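Long-range contacts in putative glucosidase lplD, ALPHA-GALACTURONIDASE (Bacillus subtilis, PDB 3FEF), which hydrolyses alpha-1,4-linked galacturonate, releasing alpha-D-galacturonate, as a family 4 glycosidase that uses NAD(+) and manganese: residues I11-S15 against A37-L41; Q16-R20 against K305-T309; A46-E50 against R62-V66. All blocks are in the same frame, centred on the assembly; numbering follows the deposited sequence. Where two conformers were deposited one is given.

Contact 1 (I11-S15 against A37-L41)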
ATOM      1  N   ILE A  11     -23.550 -14.966  23.987  1.00 26.95           N
ATOM      2  CA  ILE A  11     -23.391 -16.255  23.330  1.00 24.32           C
ATOM      3  C   ILE A  11     -22.322 -17.089  24.037  1.00 27.23           C
ATOM      4  O   ILE A  11     -21.140 -16.730  24.076  1.00 23.78           O
ATOM      5  CB  ILE A  11     -23.044 -16.083  21.844  1.00 26.71           C
ATOM      6  CG1 ILE A  11     -24.092 -15.208  21.168  1.00 23.73           C
ATOM      7  CG2 ILE A  11     -22.936 -17.443  21.169  1.00 27.16           C
ATOM      8  CD1 ILE A  11     -23.737 -14.782  19.773  1.00 27.91           C
ATOM      9  N   GLY A  12     -22.761 -18.209  24.608  1.00 29.42           N
ATOM     10  CA  GLY A  12     -21.950 -19.019  25.490  1.00 28.22           C
ATOM     11  C   GLY A  12     -22.422 -18.708  26.893  1.00 34.05           C
ATOM     12  O   GLY A  12     -21.660 -18.841  27.871  1.00 34.86           O
ATOM     13  N   GLY A  13     -23.692 -18.302  26.989  1.00 33.80           N
ATOM     14  CA  GLY A  13     -24.295 -17.849  28.252  1.00 34.94           C
ATOM     15  C   GLY A  13     -24.371 -18.851  29.399  1.00 36.87           C
ATOM     16  O   GLY A  13     -24.863 -18.527  30.492  1.00 35.81           O
ATOM     17  N   GLY A  14     -23.886 -20.066  29.161  1.00 36.06           N
ATOM     18  CA  GLY A  14     -23.797 -21.065  30.214  1.00 37.58           C
ATOM     19  C   GLY A  14     -22.395 -21.028  30.797  1.00 38.37           C
ATOM     20  O   GLY A  14     -22.065 -21.786  31.710  1.00 36.98           O
ATOM     21  N   SER A  15     -21.576 -20.129  30.256  1.00 40.45           N
ATOM     22  CA  SER A  15     -20.168 -20.004  30.641  1.00 39.19           C
ATOM     23  C   SER A  15     -20.002 -19.915  32.146  1.00 41.06           C
ATOM     24  O   SER A  15     -20.804 -19.300  32.841  1.00 40.96           O
ATOM     25  CB  SER A  15     -19.552 -18.769  29.993  1.00 40.10           C
ATOM     26  OG  SER A  15     -18.467 -18.284  30.773  1.00 43.07           O
ATOM     27  N   ALA A  37     -29.605 -11.308  27.628  1.00 29.45           N
ATOM     28  CA  ALA A  37     -30.121 -12.543  27.050  1.00 30.11           C
ATOM     29  C   ALA A  37     -28.992 -13.581  27.001  1.00 31.04           C
ATOM     30  O   ALA A  37     -27.984 -13.381  26.298  1.00 30.58           O
ATOM     31  CB  ALA A  37     -30.658 -12.287  25.662  1.00 27.68           C
ATOM     32  N   LEU A  38     -29.155 -14.673  27.752  1.00 29.45           N
ATOM     33  CA  LEU A  38     -28.167 -15.746  27.790  1.00 30.08           C
ATOM     34  C   LEU A  38     -28.497 -16.855  26.786  1.00 32.26           C
ATOM     35  O   LEU A  38     -29.534 -17.510  26.886  1.00 33.57           O
ATOM     36  CB  LEU A  38     -28.089 -16.339  29.195  1.00 30.68           C
ATOM     37  CG  LEU A  38     -27.697 -15.432  30.369  1.00 30.89           C
ATOM     38  CD1 LEU A  38     -27.959 -16.126  31.692  1.00 30.17           C
ATOM     39  CD2 LEU A  38     -26.237 -15.022  30.289  1.00 29.90           C
ATOM     40  N   TYR A  39     -27.625 -17.073  25.812  1.00 31.58           N
ATOM     41  CA  TYR A  39     -27.841 -18.177  24.884  1.00 30.72           C
ATOM     42  C   TYR A  39     -26.698 -19.178  24.932  1.00 32.82           C
ATOM     43  O   TYR A  39     -25.522 -18.800  24.953  1.00 29.44           O
ATOM     44  CB  TYR A  39     -28.033 -17.679  23.451  1.00 32.35           C
ATOM     45  CG  TYR A  39     -28.092 -18.814  22.466  1.00 34.71           C
ATOM     46  CD1 TYR A  39     -29.285 -19.494  22.234  1.00 34.19           C
ATOM     47  CD2 TYR A  39     -26.945 -19.235  21.793  1.00 36.86           C
ATOM     48  CE1 TYR A  39     -29.338 -20.551  21.352  1.00 35.84           C
ATOM     49  CE2 TYR A  39     -26.987 -20.299  20.899  1.00 37.40           C
ATOM     50  CZ  TYR A  39     -28.193 -20.948  20.683  1.00 38.12           C
ATOM     51  OH  TYR A  39     -28.255 -22.003  19.794  1.00 41.22           O
ATOM     52  N   ASP A  40     -27.050 -20.461  24.925  1.00 34.01           N
ATOM     53  CA  ASP A  40     -26.067 -21.530  24.998  1.00 35.92           C
ATOM     54  C   ASP A  40     -26.675 -22.831  24.491  1.00 38.57           C
ATOM     55  O   ASP A  40     -27.819 -23.151  24.810  1.00 39.86           O
ATOM     56  CB  ASP A  40     -25.583 -21.702  26.441  1.00 36.59           C
ATOM     57  CG  ASP A  40     -24.266 -22.467  26.530  1.00 37.89           C
ATOM     58  OD1 ASP A  40     -24.179 -23.573  25.955  1.00 37.79           O
ATOM     59  OD2 ASP A  40     -23.319 -21.959  27.178  1.00 38.66           O
ATOM     60  N   LEU A  41     -25.911 -23.584  23.710  1.00 40.80           N
ATOM     61  CA  LEU A  41     -26.379 -24.879  23.223  1.00 41.27           C
ATOM     62  C   LEU A  41     -26.871 -25.704  24.407  1.00 42.11           C
ATOM     63  O   LEU A  41     -27.864 -26.420  24.307  1.00 42.32           O
ATOM     64  CB  LEU A  41     -25.259 -25.622  22.492  1.00 43.11           C
ATOM     65  CG  LEU A  41     -24.748 -24.963  21.205  1.00 44.73           C
ATOM     66  CD1 LEU A  41     -23.583 -25.759  20.603  1.00 43.68           C
ATOM     67  CD2 LEU A  41     -25.898 -24.814  20.192  1.00 45.14           C
TER

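Contact 2 (Q16-R20 against K305-T309)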
ATOM      1  N   GLN A  16     -18.952 -20.545  32.648  1.00 44.15           N
ATOM      2  CA  GLN A  16     -18.644 -20.485  34.058  1.00 42.21           C
ATOM      3  C   GLN A  16     -17.344 -19.719  34.276  1.00 42.57           C
ATOM      4  O   GLN A  16     -16.785 -19.743  35.373  1.00 42.36           O
ATOM      5  CB  GLN A  16     -18.588 -21.902  34.650  1.00 43.40           C
ATOM      6  CG  GLN A  16     -19.983 -22.514  34.869  1.00 43.45           C
ATOM      7  CD  GLN A  16     -19.960 -23.988  35.257  1.00 44.13           C
ATOM      8  OE1 GLN A  16     -20.537 -24.378  36.270  1.00 42.95           O
ATOM      9  NE2 GLN A  16     -19.305 -24.814  34.443  1.00 44.12           N
ATOM     10  N   GLY A  17     -16.873 -19.039  33.224  1.00 41.52           N
ATOM     11  CA  GLY A  17     -15.674 -18.176  33.297  1.00 36.67           C
ATOM     12  C   GLY A  17     -16.011 -16.718  32.981  1.00 37.29           C
ATOM     13  O   GLY A  17     -16.354 -15.929  33.877  1.00 33.22           O
ATOM     14  N   TRP A  18     -15.937 -16.362  31.701  1.00 33.65           N
ATOM     15  CA  TRP A  18     -16.309 -15.015  31.247  1.00 34.82           C
ATOM     16  C   TRP A  18     -17.697 -14.523  31.665  1.00 34.26           C
ATOM     17  O   TRP A  18     -17.831 -13.381  32.076  1.00 35.24           O
ATOM     18  CB  TRP A  18     -16.128 -14.882  29.725  1.00 36.28           C
ATOM     19  CG  TRP A  18     -14.689 -15.044  29.335  1.00 36.86           C
ATOM     20  CD1 TRP A  18     -14.108 -16.134  28.752  1.00 35.70           C
ATOM     21  CD2 TRP A  18     -13.641 -14.096  29.560  1.00 36.42           C
ATOM     22  NE1 TRP A  18     -12.760 -15.906  28.576  1.00 37.63           N
ATOM     23  CE2 TRP A  18     -12.453 -14.663  29.064  1.00 39.13           C
ATOM     24  CE3 TRP A  18     -13.602 -12.807  30.102  1.00 39.36           C
ATOM     25  CZ2 TRP A  18     -11.230 -13.985  29.105  1.00 41.99           C
ATOM     26  CZ3 TRP A  18     -12.393 -12.139  30.150  1.00 41.13           C
ATOM     27  CH2 TRP A  18     -11.220 -12.728  29.656  1.00 42.35           C
ATOM     28  N   ALA A  19     -18.733 -15.347  31.539  1.00 34.41           N
ATOM     29  CA  ALA A  19     -20.081 -14.887  31.936  1.00 37.69           C
ATOM     30  C   ALA A  19     -20.145 -14.427  33.405  1.00 34.26           C
ATOM     31  O   ALA A  19     -20.744 -13.405  33.715  1.00 34.38           O
ATOM     32  CB  ALA A  19     -21.151 -15.962  31.652  1.00 37.91           C
ATOM     33  N   ARG A  20     -19.519 -15.186  34.292  1.00 35.13           N
ATOM     34  CA  ARG A  20     -19.474 -14.871  35.725  1.00 37.50           C
ATOM     35  C   ARG A  20     -18.742 -13.558  35.988  1.00 38.20           C
ATOM     36  O   ARG A  20     -19.230 -12.686  36.711  1.00 38.21           O
ATOM     37  CB  ARG A  20     -18.762 -15.987  36.498  1.00 37.04           C
ATOM     38  CG  ARG A  20     -19.523 -17.277  36.555  1.00 37.32           C
ATOM     39  CD  ARG A  20     -20.857 -17.089  37.244  1.00 38.40           C
ATOM     40  NE  ARG A  20     -21.722 -18.211  36.930  1.00 36.97           N
ATOM     41  CZ  ARG A  20     -21.620 -19.399  37.512  1.00 38.28           C
ATOM     42  NH1 ARG A  20     -20.705 -19.584  38.454  1.00 34.57           N
ATOM     43  NH2 ARG A  20     -22.433 -20.395  37.152  1.00 36.65           N
ATOM     44  N   LYS A 305     -16.158 -26.280  39.147  1.00 42.23           N
ATOM     45  CA  LYS A 305     -16.971 -25.107  38.810  1.00 40.25           C
ATOM     46  C   LYS A 305     -18.457 -25.472  38.781  1.00 39.66           C
ATOM     47  O   LYS A 305     -19.313 -24.683  39.177  1.00 37.04           O
ATOM     48  CB  LYS A 305     -16.553 -24.488  37.465  1.00 42.46           C
ATOM     49  CG  LYS A 305     -15.318 -23.588  37.519  1.00 43.15           C
ATOM     50  CD  LYS A 305     -15.015 -22.998  36.142  1.00 45.33           C
ATOM     51  CE  LYS A 305     -14.203 -21.697  36.237  1.00 48.20           C
ATOM     52  NZ  LYS A 305     -12.888 -21.869  36.938  1.00 49.64           N
ATOM     53  N   ARG A 306     -18.763 -26.670  38.296  1.00 39.69           N
ATOM     54  CA  ARG A 306     -20.140 -27.150  38.313  1.00 41.81           C
ATOM     55  C   ARG A 306     -20.685 -27.251  39.726  1.00 41.63           C
ATOM     56  O   ARG A 306     -21.847 -26.917  39.970  1.00 40.93           O
ATOM     57  CB  ARG A 306     -20.265 -28.488  37.589  1.00 43.14           C
ATOM     58  CG  ARG A 306     -20.762 -28.298  36.187  1.00 48.16           C
ATOM     59  CD  ARG A 306     -20.170 -29.289  35.226  1.00 52.03           C
ATOM     60  NE  ARG A 306     -20.287 -28.775  33.866  1.00 56.18           N
ATOM     61  CZ  ARG A 306     -20.076 -29.498  32.775  1.00 57.45           C
ATOM     62  NH1 ARG A 306     -19.741 -30.779  32.886  1.00 57.75           N
ATOM     63  NH2 ARG A 306     -20.209 -28.940  31.578  1.00 56.59           N
ATOM     64  N   GLN A 307     -19.837 -27.689  40.650  1.00 40.92           N
ATOM     65  CA  GLN A 307     -20.236 -27.823  42.047  1.00 43.69           C
ATOM     66  C   GLN A 307     -20.467 -26.467  42.667  1.00 41.69           C
ATOM     67  O   GLN A 307     -21.467 -26.253  43.344  1.00 42.56           O
ATOM     68  CB  GLN A 307     -19.173 -28.578  42.848  1.00 45.22           C
ATOM     69  CG  GLN A 307     -19.003 -30.006  42.400  1.00 50.07           C
ATOM     70  CD  GLN A 307     -17.850 -30.700  43.103  1.00 52.73           C
ATOM     71  OE1 GLN A 307     -17.793 -30.743  44.336  1.00 53.07           O
ATOM     72  NE2 GLN A 307     -16.924 -31.249  42.320  1.00 53.02           N
ATOM     73  N   GLU A 308     -19.533 -25.549  42.434  1.00 42.61           N
ATOM     74  CA  GLU A 308     -19.689 -24.185  42.912  1.00 42.95           C
ATOM     75  C   GLU A 308     -20.996 -23.578  42.405  1.00 41.97           C
ATOM     76  O   GLU A 308     -21.755 -22.968  43.168  1.00 41.05           O
ATOM     77  CB  GLU A 308     -18.503 -23.306  42.512  1.00 45.30           C
ATOM     78  CG  GLU A 308     -18.348 -22.104  43.439  1.00 51.66           C
ATOM     79  CD  GLU A 308     -17.900 -20.830  42.730  1.00 56.58           C
ATOM     80  OE1 GLU A 308     -17.419 -20.905  41.571  1.00 57.45           O
ATOM     81  OE2 GLU A 308     -18.034 -19.742  43.346  1.00 58.37           O
ATOM     82  N   THR A 309     -21.264 -23.754  41.117  1.00 39.60           N
ATOM     83  CA  THR A 309     -22.526 -23.285  40.545  1.00 40.84           C
ATOM     84  C   THR A 309     -23.754 -23.854  41.284  1.00 41.06           C
ATOM     85  O   THR A 309     -24.710 -23.127  41.574  1.00 39.75           O
ATOM     86  CB  THR A 309     -22.645 -23.650  39.066  1.00 40.39           C
ATOM     87  OG1 THR A 309     -21.673 -22.912  38.302  1.00 39.29           O
ATOM     88  CG2 THR A 309     -24.070 -23.359  38.566  1.00 38.20           C
TER

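Contact 3 (A46-E50 against R62-V66)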
ATOM      1  N   ALA A  46     -27.212 -22.267  30.895  1.00 28.04           N
ATOM      2  CA  ALA A  46     -27.644 -20.887  30.744  1.00 29.14           C
ATOM      3  C   ALA A  46     -28.701 -20.577  31.803  1.00 31.82           C
ATOM      4  O   ALA A  46     -28.704 -19.500  32.392  1.00 30.24           O
ATOM      5  CB  ALA A  46     -28.188 -20.640  29.337  1.00 27.22           C
ATOM      6  N   GLN A  47     -29.591 -21.536  32.043  0.50 32.56           N
ATOM      7  CA  GLN A  47     -30.684 -21.358  32.999  0.50 34.50           C
ATOM      8  C   GLN A  47     -30.138 -21.120  34.404  0.50 33.58           C
ATOM      9  O   GLN A  47     -30.649 -20.290  35.156  0.50 33.05           O
ATOM     10  CB  GLN A  47     -31.615 -22.580  32.979  0.50 36.06           C
ATOM     11  CG  GLN A  47     -32.965 -22.362  33.664  0.50 38.14           C
ATOM     12  CD  GLN A  47     -33.899 -23.556  33.517  0.50 38.81           C
ATOM     13  OE1 GLN A  47     -33.470 -24.707  33.590  0.50 39.26           O
ATOM     14  NE2 GLN A  47     -35.181 -23.283  33.312  0.50 40.43           N
ATOM     15  N   LYS A  48     -29.087 -21.849  34.747  1.00 33.47           N
ATOM     16  CA  LYS A  48     -28.419 -21.669  36.026  1.00 36.47           C
ATOM     17  C   LYS A  48     -27.724 -20.305  36.174  1.00 36.61           C
ATOM     18  O   LYS A  48     -27.774 -19.690  37.239  1.00 36.97           O
ATOM     19  CB  LYS A  48     -27.434 -22.808  36.256  1.00 37.07           C
ATOM     20  CG  LYS A  48     -28.131 -24.132  36.537  1.00 38.92           C
ATOM     21  CD  LYS A  48     -27.135 -25.262  36.608  1.00 41.88           C
ATOM     22  CE  LYS A  48     -27.850 -26.595  36.736  1.00 43.24           C
ATOM     23  NZ  LYS A  48     -26.874 -27.699  36.897  1.00 45.26           N
ATOM     24  N   ASN A  49     -27.068 -19.841  35.120  1.00 32.75           N
ATOM     25  CA  ASN A  49     -26.538 -18.485  35.124  1.00 32.39           C
ATOM     26  C   ASN A  49     -27.648 -17.451  35.210  1.00 30.86           C
ATOM     27  O   ASN A  49     -27.457 -16.349  35.726  1.00 30.29           O
ATOM     28  CB  ASN A  49     -25.690 -18.235  33.880  1.00 31.79           C
ATOM     29  CG  ASN A  49     -24.251 -18.628  34.081  1.00 33.00           C
ATOM     30  OD1 ASN A  49     -23.784 -18.698  35.211  1.00 32.62           O
ATOM     31  ND2 ASN A  49     -23.536 -18.892  32.987  1.00 30.89           N
ATOM     32  N   GLU A  50     -28.815 -17.795  34.688  1.00 31.23           N
ATOM     33  CA  GLU A  50     -29.928 -16.866  34.756  1.00 33.61           C
ATOM     34  C   GLU A  50     -30.376 -16.690  36.205  1.00 34.55           C
ATOM     35  O   GLU A  50     -30.683 -15.584  36.635  1.00 34.14           O
ATOM     36  CB  GLU A  50     -31.085 -17.341  33.890  1.00 34.13           C
ATOM     37  CG  GLU A  50     -32.341 -16.559  34.105  1.00 37.16           C
ATOM     38  CD  GLU A  50     -33.574 -17.390  33.837  1.00 41.78           C
ATOM     39  OE1 GLU A  50     -33.924 -17.592  32.647  1.00 40.31           O
ATOM     40  OE2 GLU A  50     -34.191 -17.843  34.826  1.00 44.59           O
ATOM     41  N   ARG A  62     -31.469  -7.634  34.548  1.00 33.93           N
ATOM     42  CA  ARG A  62     -32.336  -8.792  34.485  1.00 35.02           C
ATOM     43  C   ARG A  62     -31.791  -9.803  33.476  1.00 34.33           C
ATOM     44  O   ARG A  62     -31.543  -9.473  32.311  1.00 34.80           O
ATOM     45  CB  ARG A  62     -33.766  -8.379  34.131  1.00 35.97           C
ATOM     46  CG  ARG A  62     -34.670  -9.532  33.664  1.00 44.06           C
ATOM     47  CD  ARG A  62     -36.048  -9.423  34.304  1.00 50.97           C
ATOM     48  NE  ARG A  62     -37.145  -9.326  33.335  1.00 57.00           N
ATOM     49  CZ  ARG A  62     -38.432  -9.186  33.675  1.00 60.24           C
ATOM     50  NH1 ARG A  62     -38.783  -9.123  34.961  1.00 60.04           N
ATOM     51  NH2 ARG A  62     -39.378  -9.107  32.735  1.00 59.58           N
ATOM     52  N   TYR A  63     -31.592 -11.028  33.939  1.00 31.58           N
ATOM     53  CA  TYR A  63     -31.063 -12.085  33.107  1.00 32.48           C
ATOM     54  C   TYR A  63     -32.181 -12.999  32.651  1.00 33.42           C
ATOM     55  O   TYR A  63     -33.096 -13.269  33.405  1.00 33.68           O
ATOM     56  CB  TYR A  63     -30.044 -12.892  33.899  1.00 32.99           C
ATOM     57  CG  TYR A  63     -28.793 -12.113  34.200  1.00 33.02           C
ATOM     58  CD1 TYR A  63     -28.741 -11.228  35.279  1.00 32.86           C
ATOM     59  CD2 TYR A  63     -27.667 -12.239  33.390  1.00 31.29           C
ATOM     60  CE1 TYR A  63     -27.594 -10.515  35.552  1.00 32.59           C
ATOM     61  CE2 TYR A  63     -26.514 -11.519  33.657  1.00 33.51           C
ATOM     62  CZ  TYR A  63     -26.488 -10.663  34.733  1.00 32.66           C
ATOM     63  OH  TYR A  63     -25.344  -9.960  34.994  1.00 37.16           O
ATOM     64  N   GLU A  64     -32.099 -13.454  31.405  1.00 34.40           N
ATOM     65  CA  GLU A  64     -33.039 -14.420  30.865  1.00 34.48           C
ATOM     66  C   GLU A  64     -32.309 -15.438  29.969  1.00 32.60           C
ATOM     67  O   GLU A  64     -31.713 -15.061  28.949  1.00 34.53           O
ATOM     68  CB  GLU A  64     -34.132 -13.691  30.069  1.00 36.08           C
ATOM     69  CG  GLU A  64     -35.357 -14.547  29.748  1.00 42.90           C
ATOM     70  CD  GLU A  64     -36.125 -14.088  28.496  1.00 47.48           C
ATOM     71  OE1 GLU A  64     -35.891 -12.955  27.999  1.00 47.54           O
ATOM     72  OE2 GLU A  64     -36.966 -14.879  27.998  1.00 49.89           O
ATOM     73  N   ALA A  65     -32.360 -16.723  30.326  1.00 31.14           N
ATOM     74  CA  ALA A  65     -31.917 -17.790  29.410  1.00 30.27           C
ATOM     75  C   ALA A  65     -32.880 -17.938  28.232  1.00 32.02           C
ATOM     76  O   ALA A  65     -34.070 -18.130  28.430  1.00 31.61           O
ATOM     77  CB  ALA A  65     -31.803 -19.102  30.144  1.00 29.40           C
ATOM     78  N   VAL A  66     -32.368 -17.846  27.010  1.00 35.11           N
ATOM     79  CA  VAL A  66     -33.205 -17.955  25.810  1.00 35.05           C
ATOM     80  C   VAL A  66     -32.741 -19.121  24.941  1.00 37.41           C
ATOM     81  O   VAL A  66     -31.589 -19.553  25.025  1.00 39.41           O
ATOM     82  CB  VAL A  66     -33.191 -16.654  24.968  1.00 35.50           C
ATOM     83  CG1 VAL A  66     -33.748 -15.479  25.772  1.00 33.92           C
ATOM     84  CG2 VAL A  66     -31.782 -16.364  24.475  1.00 35.92           C
TER

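Contact 1 (I11-S15 against A37-L41)
Gly12 and Gly13 turn at the end of strand 6-11, where Ile11 pairs in parallel with Tyr39 of strand 34-39, and both send their backbone N-H to one carbonyl. That carbonyl oxygen, Tyr39 O, takes Gly12 N at 2.8 Å almost in line with its C=O bond. Gly13 N also reaches Tyr39 O at 2.8 Å, but from well above the carbonyl plane. The two bonds fix the start of a type I turn that runs from Gly12 to Ser15. Asp40 holds the next residue. Its CG lies anti to the backbone N (chi1 -162°), which sets the carboxylate against the turn. OD2 accepts from Gly14 N at 2.8 Å on its anti side, 20° out of the carboxylate plane. The other oxygen, Asp40 OD1, bonds to the backbone of Asp42. Leu38 packs its CD2 on Gly13 O at 3.8 Å. On the same side of the sheet as Ile11, the Tyr39 ring offers an edge, near its plane, to Ile11 CG2. A side chain on Gly13 would clash with Leu38 and Tyr39, and one on Gly14 with Asp40. At Gly12 the backbone angles would jam a CB against Ile11 O. The pattern, a glycine-rich loop after the first strand and an acidic residue after the second, is that of a Rossmann dinucleotide-binding fold, and this loop probably forms part of the NAD(+) site, as in relatives.

Contact 2 (Q16-R20 against K305-T309)
Arg20 points CG away from its carbonyl carbon (chi1 -69°), then bends at chi2 (-61°), and this carries its guanidinium to Thr309. NH2 donates to Thr309 OG1 at 2.9 Å. The bond is nearly straight, and OG1 lies close to the guanidinium plane, at its edge. Thr309 CG2 stands 3.7 Å from the same Arg20 NH2. NE of Arg20 bonds to Asn49, so the group is held at two points. The helix that Arg20 belongs to, 18-28, follows the glycine-rich loop of the Rossmann fold, with Gly17 at its N-cap. Its partner, helix 295-314, belongs to the C-terminal domain of the family 4 glycosidases, so the contact joins the two domains. Gln16 reaches across with an extended chain. It slides past Lys305 in the opposite direction, and its CB meets Lys305 CD at 4.0 Å. Lys305 CE also comes to 3.4 Å from Gln16 O, while NZ goes on to a salt bridge with Asp301. The amide end of Gln16 lies beside the helix turn at Lys305 and Thr309. An alanine at Gln16 keeps CB but loses the amide, and this would probably open a gap beside the Lys305 carbonyl, the Arg306 chain and the Thr309 hydroxyl.

Contact 3 (A46-E50 against R62-V66)
Ala65 N donates to Glu50 OE1 at 2.9 Å, the one hydrogen bond between the two segments. It is fairly straight (160°) and uses the anti lone pair of OE1, on the side away from the other oxygen. Glu50 gets there with CG anti to its backbone N (chi1 170°) and the chain extended beyond. The side chain thus leaves the helix and reaches across to the strand, ending at the peptide between Glu64 and Ala65. On the way its CG passes Tyr63 O at 3.4 Å. OE1 also lies 3.6 Å from Ala65 CB, so the carboxylate rests on the alanine as well as bonding to its N-H. Ala65 points its methyl at the helix. There the CB meets Ala46 CB at 4.0 Å and lies over the start of the next residue, 3.8 Å from Gln47 N. These small groups allow a close approach: the axes of the two segments come within 7.0 Å and run nearly antiparallel, at 167°. Tyr63 sets its CB against the backbone of Glu50, with Glu50 O 3.9 Å away, while its ring leads away from the helix segment.

The contact lies inside the beta-alpha-beta unit of strand 34-39, helix 43-53 and strand 61-66. Strand 61-66 is the outermost of the parallel sheet on this side, and Arg62, Glu64 and Val66 make its backbone bonds to strand 34-39. The Tyr63 side chain packs on Met23 and Leu26 of helix 18-28, and Lys48 turns to helix 295-314, where it pairs with Glu310.

How the contacts relate
From the N terminus, the chain leaves strand 6-11 through the loop of contact 1 and passes straight into the first segment of contact 2. Contact 1 closes when strand 34-39 returns beside that loop. Contact 3 then closes a short loop between helix 43-53 and strand 61-66, in series with contact 1. Contact 2 closes far later, at helix 295-314. Contact 3 is nested inside its long loop, and contacts 1 and 2 cross. Asn49, on the helix segment of contact 3, reaches both of the others: ND2 probably bonds Gly13 O and Ser15 O of contact 1, and OD1 accepts from Arg20 NE of contact 2. Together the three contacts tie the Rossmann sheet and its helices to helix 295-314.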